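Local coordinates for molybdopterin-guanine dinucleotide biosynthesis protein B (MobB) (Archaeoglobus fulgidus, PDB 2F1R), which probably binds GTP as a P-loop protein of the MobB family, named for the biosynthesis of the molybdopterin-guanine dinucleotide cofactor, at residues A[6-11]-A[111-116]. Numbering follows the deposited sequence.
Sequences SIVGTS and RIVVVK
Ser6 to Gly9 run parallel to Arg111 to Val114, their short axes 4.6 Å apart and turned by 29°, and backbone hydrogen bonds join them: Ile112 N to Ser6 O, Val8 N to Ile112 O, Val114 N to Val8 O at 2.7 Å and nearly straight (174°), and lastly Thr10 N to Val114 O, longer at 3.2 Å and more bent. Val114 O also accepts from a water that donates to Ser11 O as well, bridging the two segments. On one face, Ile7 and Ile112 lie side by side, CD1 of Ile7 reaching CB of Ile112 at 4.0 Å, while Ile7 CG2 meets Val114 CG2. On the other, Val8 reaches across to two partners: its CG2 touches Val113 CG2 at 3.7 Å and Arg111 CG at 3.9 Å. With CG of Arg111 set between its backbone N and carbonyl carbon (chi1 68°), that methylene meets Val8, while the guanidinium is hydrogen-bonded to the carbonyls of Ser105, Lys109 and Phe124. Gly9 has backbone angles that call for glycine, and a CB there would collide with Val114 O; its CA instead makes a CA-H...O contact to that oxygen at 3.3 Å. Beyond it, Thr10 OG1 is hydrogen-bonded to Glu120 OE1, and Ser11, the N-cap of helix 12-28, caps Gly14 N with its OG; the passage from strand 4-9 through Gly9 into this helix is consistent with a Walker A P-loop. The pair forms the middle of the parallel sheet, strand 98-102 flanking 4-9 and strand 129-133 flanking 111-114, with helix 12-28 packed over Ile7 and Val114.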
loop_
_atom_site.group_PDB
_atom_site.type_symbol
_atom_site.label_atom_id
_atom_site.label_comp_id
_atom_site.label_asym_id
_atom_site.label_seq_id
_atom_site.Cartn_x
_atom_site.Cartn_y
_atom_site.Cartn_z
ATOM N N SER A 6 -13.210 -0.633 -15.678
ATOM C CA SER A 6 -12.503 0.617 -15.944
ATOM C C SER A 6 -13.393 1.826 -16.150
ATOM O O SER A 6 -14.386 1.763 -16.883
ATOM C CB SER A 6 -11.674 0.462 -17.202
ATOM O OG SER A 6 -10.762 -0.587 -17.016
ATOM N N ILE A 7 -13.001 2.959 -15.578
ATOM C CA ILE A 7 -13.696 4.206 -15.838
ATOM C C ILE A 7 -12.742 4.991 -16.731
ATOM O O ILE A 7 -11.697 5.434 -16.285
ATOM C CB ILE A 7 -14.062 4.980 -14.518
ATOM C CG1 ILE A 7 -14.839 4.086 -13.550
ATOM C CG2 ILE A 7 -14.816 6.329 -14.768
ATOM C CD1 ILE A 7 -16.145 3.492 -14.082
ATOM N N VAL A 8 -13.097 5.128 -18.006
ATOM C CA VAL A 8 -12.224 5.718 -18.968
ATOM C C VAL A 8 -12.873 6.978 -19.568
ATOM O O VAL A 8 -14.088 7.193 -19.424
ATOM C CB VAL A 8 -11.841 4.738 -20.100
ATOM C CG1 VAL A 8 -11.177 3.439 -19.512
ATOM C CG2 VAL A 8 -13.065 4.422 -20.999
ATOM N N GLY A 9 -12.045 7.787 -20.246
ATOM C CA GLY A 9 -12.573 8.841 -21.084
ATOM C C GLY A 9 -11.717 10.102 -21.130
ATOM O O GLY A 9 -10.550 10.077 -20.756
ATOM N N THR A 10 -12.337 11.205 -21.547
ATOM C CA THR A 10 -11.605 12.411 -21.906
ATOM C C THR A 10 -11.445 13.471 -20.810
ATOM O O THR A 10 -10.629 14.404 -20.946
ATOM C CB THR A 10 -12.223 13.071 -23.167
ATOM O OG1 THR A 10 -13.576 13.444 -22.881
ATOM C CG2 THR A 10 -12.156 12.097 -24.371
ATOM N N SER A 11 -12.194 13.336 -19.729
ATOM C CA SER A 11 -12.087 14.292 -18.617
ATOM C C SER A 11 -11.529 13.650 -17.339
ATOM O O SER A 11 -12.242 12.924 -16.666
ATOM C CB SER A 11 -13.457 14.898 -18.304
ATOM O OG SER A 11 -13.294 15.826 -17.243
ATOM N N ARG A 111 -15.610 -1.443 -19.698
ATOM C CA ARG A 111 -15.469 -0.034 -19.306
ATOM C C ARG A 111 -16.753 0.750 -19.376
ATOM O O ARG A 111 -17.605 0.517 -20.249
ATOM C CB ARG A 111 -14.404 0.698 -20.172
ATOM C CG ARG A 111 -14.739 0.940 -21.695
ATOM C CD ARG A 111 -14.203 -0.205 -22.626
ATOM N NE ARG A 111 -12.926 -0.735 -22.112
ATOM C CZ ARG A 111 -11.741 -0.235 -22.402
ATOM N NH1 ARG A 111 -11.625 0.772 -23.254
ATOM N NH2 ARG A 111 -10.668 -0.785 -21.888
ATOM N N ILE A 112 -16.839 1.723 -18.476
ATOM C CA ILE A 112 -17.756 2.828 -18.629
ATOM C C ILE A 112 -16.989 3.997 -19.182
ATOM O O ILE A 112 -15.923 4.340 -18.647
ATOM C CB ILE A 112 -18.473 3.139 -17.295
ATOM C CG1 ILE A 112 -19.306 1.902 -16.861
ATOM C CG2 ILE A 112 -19.338 4.413 -17.422
ATOM C CD1 ILE A 112 -20.111 2.128 -15.560
ATOM N N VAL A 113 -17.507 4.584 -20.273
ATOM C CA VAL A 113 -16.799 5.632 -21.030
ATOM C C VAL A 113 -17.415 6.975 -20.714
ATOM O O VAL A 113 -18.605 7.158 -21.003
ATOM C CB VAL A 113 -16.880 5.424 -22.577
ATOM C CG1 VAL A 113 -16.226 6.638 -23.343
ATOM C CG2 VAL A 113 -16.225 4.110 -22.976
ATOM N N VAL A 114 -16.642 7.893 -20.120
ATOM C CA VAL A 114 -17.138 9.212 -19.745
ATOM C C VAL A 114 -16.528 10.293 -20.632
ATOM O O VAL A 114 -15.306 10.539 -20.568
ATOM C CB VAL A 114 -16.861 9.520 -18.263
ATOM C CG1 VAL A 114 -17.522 10.829 -17.857
ATOM C CG2 VAL A 114 -17.340 8.376 -17.384
ATOM N N VAL A 115 -17.364 10.882 -21.483
ATOM C CA VAL A 115 -16.886 11.841 -22.470
ATOM C C VAL A 115 -17.747 13.103 -22.510
ATOM O O VAL A 115 -18.889 13.118 -22.065
ATOM C CB VAL A 115 -16.803 11.241 -23.882
ATOM C CG1 VAL A 115 -15.662 10.227 -23.955
ATOM C CG2 VAL A 115 -18.144 10.606 -24.326
ATOM N N LYS A 116 -17.145 14.167 -23.014
ATOM C CA LYS A 116 -17.853 15.394 -23.315
ATOM C C LYS A 116 -18.662 15.335 -24.625
ATOM O O LYS A 116 -19.814 15.755 -24.696
ATOM C CB LYS A 116 -16.833 16.549 -23.421
ATOM C CG LYS A 116 -17.569 17.920 -23.488
ATOM C CD LYS A 116 -18.040 18.406 -22.097
ATOM C CE LYS A 116 -18.474 19.856 -22.168
ATOM N NZ LYS A 116 -17.824 20.333 -23.427
HETATM O O HOH W 1 -13.719 11.604 -18.764
#